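PDB 3N9T: PnpC from Pseudomonas putida, which probably catalyses the iron(III)-dependent intradiol ring cleavage of hydroxyquinol. Local coordinates for residues A[127-139]-A[274-287]. Numbering follows the deposited sequence.
Sequences GVPALVYGRVLDV and MPYPYKSAYYEFVM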
ATOM      1  N   GLY A 127      19.311 -21.678 -29.170  1.00 32.60           N
ATOM      2  CA  GLY A 127      17.849 -21.508 -29.147  1.00 29.97           C
ATOM      3  C   GLY A 127      17.369 -21.908 -30.514  1.00 26.97           C
ATOM      4  O   GLY A 127      18.161 -22.299 -31.326  1.00 26.56           O
ATOM      5  N   VAL A 128      16.073 -21.806 -30.759  1.00 24.80           N
ATOM      6  CA  VAL A 128      15.517 -22.103 -32.060  1.00 22.88           C
ATOM      7  C   VAL A 128      15.611 -20.793 -32.931  1.00 22.84           C
ATOM      8  O   VAL A 128      15.015 -19.766 -32.580  1.00 20.94           O
ATOM      9  CB  VAL A 128      14.018 -22.510 -31.948  1.00 23.26           C
ATOM     10  CG1 VAL A 128      13.412 -22.691 -33.360  1.00 23.48           C
ATOM     11  CG2 VAL A 128      13.820 -23.790 -31.006  1.00 22.65           C
ATOM     12  N   PRO A 129      16.342 -20.842 -34.061  1.00 22.94           N
ATOM     13  CA  PRO A 129      16.591 -19.606 -34.879  1.00 22.11           C
ATOM     14  C   PRO A 129      15.277 -18.993 -35.372  1.00 20.85           C
ATOM     15  O   PRO A 129      14.336 -19.744 -35.710  1.00 20.58           O
ATOM     16  CB  PRO A 129      17.436 -20.152 -36.075  1.00 21.91           C
ATOM     17  CG  PRO A 129      18.250 -21.349 -35.364  1.00 24.14           C
ATOM     18  CD  PRO A 129      17.039 -22.028 -34.643  1.00 23.84           C
ATOM     19  N   ALA A 130      15.172 -17.655 -35.374  1.00 19.02           N
ATOM     20  CA  ALA A 130      13.943 -17.036 -35.867  1.00 16.86           C
ATOM     21  C   ALA A 130      14.329 -15.768 -36.618  1.00 13.95           C
ATOM     22  O   ALA A 130      15.272 -15.107 -36.263  1.00 14.29           O
ATOM     23  CB  ALA A 130      12.981 -16.693 -34.672  1.00 15.95           C
ATOM     24  N   LEU A 131      13.551 -15.428 -37.614  1.00 14.79           N
ATOM     25  CA  LEU A 131      13.711 -14.089 -38.246  1.00 14.75           C
ATOM     26  C   LEU A 131      12.502 -13.279 -37.806  1.00 14.99           C
ATOM     27  O   LEU A 131      11.351 -13.722 -38.070  1.00 14.96           O
ATOM     28  CB  LEU A 131      13.658 -14.225 -39.762  1.00 14.07           C
ATOM     29  CG  LEU A 131      13.691 -12.886 -40.545  1.00 15.39           C
ATOM     30  CD1 LEU A 131      15.005 -12.084 -40.202  1.00 12.28           C
ATOM     31  CD2 LEU A 131      13.559 -13.195 -42.051  1.00 14.15           C
ATOM     32  N   VAL A 132      12.713 -12.142 -37.111  1.00 12.56           N
ATOM     33  CA  VAL A 132      11.596 -11.239 -36.774  1.00 12.14           C
ATOM     34  C   VAL A 132      11.760 -10.053 -37.711  1.00 12.04           C
ATOM     35  O   VAL A 132      12.802  -9.410 -37.727  1.00 13.91           O
ATOM     36  CB  VAL A 132      11.597 -10.821 -35.259  1.00 11.44           C
ATOM     37  CG1 VAL A 132      10.444  -9.742 -35.012  1.00 10.40           C
ATOM     38  CG2 VAL A 132      11.396 -12.053 -34.346  1.00 12.38           C
ATOM     39  N   TYR A 133      10.789  -9.788 -38.558  1.00 12.38           N
ATOM     40  CA  TYR A 133      10.954  -8.735 -39.548  1.00 13.17           C
ATOM     41  C   TYR A 133       9.624  -8.008 -39.787  1.00 14.97           C
ATOM     42  O   TYR A 133       8.553  -8.452 -39.328  1.00 14.64           O
ATOM     43  CB  TYR A 133      11.524  -9.332 -40.876  1.00 12.85           C
ATOM     44  CG  TYR A 133      10.556 -10.136 -41.686  1.00 13.32           C
ATOM     45  CD1 TYR A 133       9.963 -11.317 -41.163  1.00 13.66           C
ATOM     46  CD2 TYR A 133      10.324  -9.827 -43.031  1.00 15.06           C
ATOM     47  CE1 TYR A 133       9.040 -12.078 -41.933  1.00 17.51           C
ATOM     48  CE2 TYR A 133       9.429 -10.593 -43.816  1.00 17.69           C
ATOM     49  CZ  TYR A 133       8.822 -11.723 -43.266  1.00 20.82           C
ATOM     50  OH  TYR A 133       7.943 -12.452 -44.030  1.00 20.94           O
ATOM     51  N   GLY A 134       9.679  -6.878 -40.504  1.00 14.20           N
ATOM     52  CA  GLY A 134       8.435  -6.123 -40.733  1.00 15.45           C
ATOM     53  C   GLY A 134       8.766  -4.686 -41.119  1.00 14.12           C
ATOM     54  O   GLY A 134       9.778  -4.431 -41.766  1.00 14.85           O
ATOM     55  N   ARG A 135       7.870  -3.776 -40.786  1.00 14.47           N
ATOM     56  CA  ARG A 135       8.021  -2.378 -41.166  1.00 14.94           C
ATOM     57  C   ARG A 135       7.660  -1.499 -40.011  1.00 14.64           C
ATOM     58  O   ARG A 135       7.021  -1.941 -39.062  1.00 15.63           O
ATOM     59  CB  ARG A 135       7.135  -2.070 -42.382  1.00 15.38           C
ATOM     60  CG  ARG A 135       7.381  -3.069 -43.636  1.00 19.19           C
ATOM     61  CD  ARG A 135       6.341  -2.854 -44.770  1.00 24.46           C
ATOM     62  NE  ARG A 135       6.759  -1.679 -45.511  1.00 28.66           N
ATOM     63  CZ  ARG A 135       5.973  -0.890 -46.260  1.00 32.72           C
ATOM     64  NH1 ARG A 135       4.647  -1.112 -46.360  1.00 25.24           N
ATOM     65  NH2 ARG A 135       6.551   0.151 -46.896  1.00 28.92           N
ATOM     66  N   VAL A 136       8.154  -0.265 -40.052  1.00 15.77           N
ATOM     67  CA  VAL A 136       7.652   0.771 -39.172  1.00 14.96           C
ATOM     68  C   VAL A 136       6.935   1.789 -40.071  1.00 16.71           C
ATOM     69  O   VAL A 136       7.517   2.294 -41.011  1.00 15.80           O
ATOM     70  CB  VAL A 136       8.782   1.410 -38.403  1.00 16.86           C
ATOM     71  CG1 VAL A 136       8.206   2.549 -37.452  1.00 16.25           C
ATOM     72  CG2 VAL A 136       9.553   0.318 -37.574  1.00 13.09           C
ATOM     73  N   LEU A 137       5.657   2.048 -39.777  1.00 16.90           N
ATOM     74  CA  LEU A 137       4.842   2.862 -40.646  1.00 19.55           C
ATOM     75  C   LEU A 137       4.240   4.002 -39.827  1.00 21.61           C
ATOM     76  O   LEU A 137       4.279   3.947 -38.564  1.00 21.92           O
ATOM     77  CB  LEU A 137       3.704   1.964 -41.168  1.00 18.41           C
ATOM     78  CG  LEU A 137       4.111   0.752 -42.018  1.00 18.30           C
ATOM     79  CD1 LEU A 137       2.846   0.018 -42.461  1.00 23.65           C
ATOM     80  CD2 LEU A 137       4.967   1.197 -43.209  1.00 17.61           C
ATOM     81  N   ASP A 138       3.729   5.031 -40.526  1.00 21.26           N
ATOM     82  CA  ASP A 138       2.904   6.040 -39.886  1.00 22.30           C
ATOM     83  C   ASP A 138       1.475   5.586 -39.986  1.00 23.81           C
ATOM     84  O   ASP A 138       1.161   4.532 -40.598  1.00 22.94           O
ATOM     85  CB  ASP A 138       3.065   7.484 -40.482  1.00 21.70           C
ATOM     86  CG  ASP A 138       2.723   7.581 -41.977  1.00 21.43           C
ATOM     87  OD1 ASP A 138       1.960   6.762 -42.472  1.00 22.50           O
ATOM     88  OD2 ASP A 138       3.240   8.478 -42.686  1.00 22.83           O
ATOM     89  N   VAL A 139       0.595   6.392 -39.389  1.00 23.69           N
ATOM     90  CA  VAL A 139      -0.824   6.100 -39.366  1.00 25.26           C
ATOM     91  C   VAL A 139      -1.441   6.143 -40.784  1.00 26.07           C
ATOM     92  O   VAL A 139      -2.447   5.498 -41.027  1.00 24.57           O
ATOM     93  CB  VAL A 139      -1.509   7.065 -38.361  1.00 26.44           C
ATOM     94  CG1 VAL A 139      -2.878   7.439 -38.814  1.00 28.60           C
ATOM     95  CG2 VAL A 139      -1.438   6.462 -36.904  1.00 26.19           C
ATOM     96  N   MET A 274      17.499 -17.266 -46.280  1.00 30.43           N
ATOM     97  CA  MET A 274      17.747 -18.068 -45.091  1.00 30.22           C
ATOM     98  C   MET A 274      18.208 -19.468 -45.494  1.00 30.34           C
ATOM     99  O   MET A 274      17.508 -20.179 -46.259  1.00 31.26           O
ATOM    100  CB  MET A 274      16.503 -18.132 -44.176  1.00 30.07           C
ATOM    101  CG  MET A 274      16.014 -16.802 -43.586  1.00 31.25           C
ATOM    102  SD  MET A 274      17.182 -16.110 -42.396  1.00 29.97           S
ATOM    103  CE  MET A 274      16.636 -14.463 -42.470  1.00 37.48           C
ATOM    104  N   PRO A 275      19.334 -19.903 -44.936  1.00 30.89           N
ATOM    105  CA  PRO A 275      19.969 -21.154 -45.389  1.00 31.94           C
ATOM    106  C   PRO A 275      19.221 -22.414 -44.985  1.00 32.94           C
ATOM    107  O   PRO A 275      19.245 -23.360 -45.751  1.00 34.19           O
ATOM    108  CB  PRO A 275      21.370 -21.110 -44.742  1.00 31.51           C
ATOM    109  CG  PRO A 275      21.206 -20.220 -43.527  1.00 32.06           C
ATOM    110  CD  PRO A 275      20.057 -19.263 -43.812  1.00 30.49           C
ATOM    111  N   TYR A 276      18.537 -22.414 -43.832  1.00 32.00           N
ATOM    112  CA  TYR A 276      17.754 -23.556 -43.388  1.00 31.95           C
ATOM    113  C   TYR A 276      16.306 -23.193 -43.100  1.00 30.22           C
ATOM    114  O   TYR A 276      15.984 -22.005 -42.976  1.00 29.43           O
ATOM    115  CB  TYR A 276      18.380 -24.236 -42.163  1.00 33.90           C
ATOM    116  CG  TYR A 276      19.901 -24.267 -42.256  1.00 40.08           C
ATOM    117  CD1 TYR A 276      20.570 -25.201 -43.098  1.00 46.68           C
ATOM    118  CD2 TYR A 276      20.660 -23.317 -41.568  1.00 46.38           C
ATOM    119  CE1 TYR A 276      21.977 -25.188 -43.230  1.00 51.13           C
ATOM    120  CE2 TYR A 276      22.066 -23.290 -41.680  1.00 52.27           C
ATOM    121  CZ  TYR A 276      22.715 -24.216 -42.506  1.00 53.75           C
ATOM    122  OH  TYR A 276      24.088 -24.139 -42.571  1.00 57.43           O
ATOM    123  N   PRO A 277      15.437 -24.218 -42.958  1.00 28.19           N
ATOM    124  CA  PRO A 277      14.056 -23.995 -42.558  1.00 27.34           C
ATOM    125  C   PRO A 277      14.083 -23.300 -41.202  1.00 26.66           C
ATOM    126  O   PRO A 277      14.994 -23.548 -40.396  1.00 26.17           O
ATOM    127  CB  PRO A 277      13.501 -25.436 -42.428  1.00 28.15           C
ATOM    128  CG  PRO A 277      14.286 -26.205 -43.386  1.00 26.54           C
ATOM    129  CD  PRO A 277      15.692 -25.657 -43.164  1.00 28.68           C
ATOM    130  N   TYR A 278      13.140 -22.392 -40.945  1.00 24.20           N
ATOM    131  CA  TYR A 278      13.352 -21.470 -39.808  1.00 22.59           C
ATOM    132  C   TYR A 278      12.029 -20.943 -39.328  1.00 20.77           C
ATOM    133  O   TYR A 278      10.998 -21.100 -40.005  1.00 20.50           O
ATOM    134  CB  TYR A 278      14.309 -20.284 -40.189  1.00 23.19           C
ATOM    135  CG  TYR A 278      13.727 -19.395 -41.266  1.00 22.09           C
ATOM    136  CD1 TYR A 278      13.762 -19.768 -42.595  1.00 17.30           C
ATOM    137  CD2 TYR A 278      13.132 -18.159 -40.939  1.00 22.80           C
ATOM    138  CE1 TYR A 278      13.190 -18.933 -43.602  1.00 19.88           C
ATOM    139  CE2 TYR A 278      12.566 -17.376 -41.883  1.00 17.05           C
ATOM    140  CZ  TYR A 278      12.606 -17.754 -43.239  1.00 21.07           C
ATOM    141  OH  TYR A 278      12.054 -16.940 -44.234  1.00 23.45           O
ATOM    142  N   LYS A 279      12.041 -20.320 -38.152  1.00 20.11           N
ATOM    143  CA  LYS A 279      10.810 -19.671 -37.664  1.00 19.07           C
ATOM    144  C   LYS A 279      10.777 -18.163 -38.003  1.00 17.87           C
ATOM    145  O   LYS A 279      11.793 -17.527 -37.921  1.00 17.18           O
ATOM    146  CB  LYS A 279      10.667 -19.894 -36.150  1.00 19.26           C
ATOM    147  CG  LYS A 279      10.735 -21.392 -35.720  1.00 23.44           C
ATOM    148  CD  LYS A 279       9.265 -21.904 -35.599  1.00 29.23           C
ATOM    149  CE  LYS A 279       9.220 -23.353 -35.006  1.00 31.64           C
ATOM    150  NZ  LYS A 279       7.766 -23.689 -34.739  1.00 27.73           N
ATOM    151  N   SER A 280       9.609 -17.622 -38.372  1.00 17.40           N
ATOM    152  CA  SER A 280       9.544 -16.237 -38.839  1.00 20.25           C
ATOM    153  C   SER A 280       8.339 -15.551 -38.291  1.00 18.85           C
ATOM    154  O   SER A 280       7.226 -16.102 -38.394  1.00 20.02           O
ATOM    155  CB  SER A 280       9.311 -16.163 -40.356  1.00 21.41           C
ATOM    156  OG  SER A 280       9.834 -14.915 -40.760  1.00 27.44           O
ATOM    157  N   ALA A 281       8.531 -14.344 -37.789  1.00 17.59           N
ATOM    158  CA  ALA A 281       7.427 -13.527 -37.267  1.00 17.04           C
ATOM    159  C   ALA A 281       7.478 -12.134 -37.957  1.00 17.38           C
ATOM    160  O   ALA A 281       8.539 -11.470 -37.953  1.00 16.59           O
ATOM    161  CB  ALA A 281       7.561 -13.403 -35.777  1.00 16.47           C
ATOM    162  N   TYR A 282       6.346 -11.724 -38.512  1.00 15.19           N
ATOM    163  CA  TYR A 282       6.271 -10.539 -39.346  1.00 15.69           C
ATOM    164  C   TYR A 282       5.397  -9.536 -38.641  1.00 15.87           C
ATOM    165  O   TYR A 282       4.242  -9.873 -38.296  1.00 17.18           O
ATOM    166  CB  TYR A 282       5.606 -10.843 -40.739  1.00 14.33           C
ATOM    167  CG  TYR A 282       5.505  -9.577 -41.603  1.00 15.20           C
ATOM    168  CD1 TYR A 282       6.607  -9.082 -42.258  1.00 14.33           C
ATOM    169  CD2 TYR A 282       4.286  -8.895 -41.725  1.00 16.45           C
ATOM    170  CE1 TYR A 282       6.532  -7.921 -43.006  1.00 18.70           C
ATOM    171  CE2 TYR A 282       4.183  -7.785 -42.481  1.00 18.87           C
ATOM    172  CZ  TYR A 282       5.306  -7.284 -43.103  1.00 20.56           C
ATOM    173  OH  TYR A 282       5.244  -6.138 -43.827  1.00 24.27           O
ATOM    174  N   TYR A 283       5.869  -8.307 -38.470  1.00 14.40           N
ATOM    175  CA  TYR A 283       5.030  -7.347 -37.777  1.00 15.81           C
ATOM    176  C   TYR A 283       5.122  -5.921 -38.322  1.00 14.80           C
ATOM    177  O   TYR A 283       6.227  -5.440 -38.553  1.00 14.82           O
ATOM    178  CB  TYR A 283       5.291  -7.376 -36.260  1.00 15.70           C
ATOM    179  CG  TYR A 283       4.139  -6.684 -35.429  1.00 16.14           C
ATOM    180  CD1 TYR A 283       3.009  -7.403 -35.058  1.00 19.40           C
ATOM    181  CD2 TYR A 283       4.217  -5.327 -35.063  1.00 16.97           C
ATOM    182  CE1 TYR A 283       1.974  -6.824 -34.331  1.00 19.75           C
ATOM    183  CE2 TYR A 283       3.201  -4.733 -34.317  1.00 16.87           C
ATOM    184  CZ  TYR A 283       2.073  -5.490 -33.968  1.00 20.86           C
ATOM    185  OH  TYR A 283       1.068  -4.948 -33.216  1.00 16.41           O
ATOM    186  N   GLU A 284       3.979  -5.258 -38.522  1.00 13.05           N
ATOM    187  CA  GLU A 284       4.066  -3.831 -38.917  1.00 16.36           C
ATOM    188  C   GLU A 284       3.709  -2.872 -37.753  1.00 17.23           C
ATOM    189  O   GLU A 284       2.547  -2.832 -37.271  1.00 17.18           O
ATOM    190  CB  GLU A 284       3.241  -3.530 -40.157  1.00 15.70           C
ATOM    191  CG  GLU A 284       3.670  -4.413 -41.312  1.00 19.00           C
ATOM    192  CD  GLU A 284       2.870  -4.132 -42.582  1.00 24.19           C
ATOM    193  OE1 GLU A 284       1.746  -3.602 -42.473  1.00 26.04           O
ATOM    194  OE2 GLU A 284       3.381  -4.449 -43.669  1.00 25.26           O
ATOM    195  N   PHE A 285       4.719  -2.146 -37.284  1.00 15.91           N
ATOM    196  CA  PHE A 285       4.494  -1.166 -36.239  1.00 16.62           C
ATOM    197  C   PHE A 285       3.960   0.138 -36.853  1.00 18.39           C
ATOM    198  O   PHE A 285       4.382   0.550 -37.939  1.00 20.56           O
ATOM    199  CB  PHE A 285       5.793  -0.833 -35.533  1.00 15.89           C
ATOM    200  CG  PHE A 285       6.338  -1.977 -34.743  1.00 14.40           C
ATOM    201  CD1 PHE A 285       5.819  -2.253 -33.445  1.00 13.18           C
ATOM    202  CD2 PHE A 285       7.388  -2.754 -35.264  1.00 11.44           C
ATOM    203  CE1 PHE A 285       6.305  -3.355 -32.671  1.00 16.07           C
ATOM    204  CE2 PHE A 285       7.893  -3.892 -34.496  1.00 10.33           C
ATOM    205  CZ  PHE A 285       7.293  -4.180 -33.192  1.00 13.00           C
ATOM    206  N   VAL A 286       3.058   0.769 -36.126  1.00 18.76           N
ATOM    207  CA  VAL A 286       2.439   2.014 -36.538  1.00 20.28           C
ATOM    208  C   VAL A 286       2.711   3.042 -35.406  1.00 19.64           C
ATOM    209  O   VAL A 286       2.340   2.813 -34.262  1.00 19.65           O
ATOM    210  CB  VAL A 286       0.905   1.817 -36.845  1.00 19.01           C
ATOM    211  CG1 VAL A 286       0.239   3.153 -37.236  1.00 18.93           C
ATOM    212  CG2 VAL A 286       0.690   0.717 -37.953  1.00 19.01           C
ATOM    213  N   MET A 287       3.404   4.122 -35.763  1.00 20.41           N
ATOM    214  CA  MET A 287       3.848   5.164 -34.874  1.00 22.01           C
ATOM    215  C   MET A 287       2.983   6.405 -35.015  1.00 25.03           C
ATOM    216  O   MET A 287       2.435   6.708 -36.108  1.00 24.17           O
ATOM    217  CB  MET A 287       5.308   5.519 -35.159  1.00 22.36           C
ATOM    218  CG  MET A 287       6.349   4.363 -34.773  1.00 22.86           C
ATOM    219  SD  MET A 287       7.946   5.174 -34.909  1.00 32.33           S
ATOM    220  CE  MET A 287       8.007   5.796 -33.205  1.00 19.04           C
TER
HETATM  221  O   HOH W   1      14.383 -22.341 -36.796  1.00 27.49           O
HETATM  222  O   HOH W   2       1.699   8.548 -37.693  1.00 30.89           O
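Tyr133 and Tyr282 meet in a T-shaped stack on one face of the parallel pair of strands 129-138 and 278-287: the edge of Tyr282 turns toward one face of Tyr133, with planes at 68° and CD1 of Tyr282 3.6 Å from CE2 of Tyr133. With CG between its backbone N and carbonyl carbon (chi1 74°), Tyr133 brings its ring end nearer to strand 278-287, against Tyr282 and Ser280, while Leu131 CD2 lies over the rim of the opposite face. Beside this pair Tyr282 CE1 reaches 3.5 Å from CA of Gly134, whose backbone angles suit only a residue without a side chain. Tyr282 OH donates to Glu284 OE2 at 2.5 Å, on the anti side of the carboxylate, and Arg135 runs alongside both, its CD 3.5 Å from Glu284 OE2; its NH2 bonds Asp181 O. In the backbone, Leu131, Tyr133, Arg135 and Leu137 each give and take a hydrogen bond, beginning with Leu131 N to Lys279 O (2.8 Å). The other face carries Val132, Ala281, Val136 and Phe285, with Phe285 packing on Phe221 and strand 231-237. Strand 129-138 pairs antiparallel with strand 183-189 on its other edge, and strand 278-287 with strand 256-262, within the mixed sheet of the dioxygenase domain.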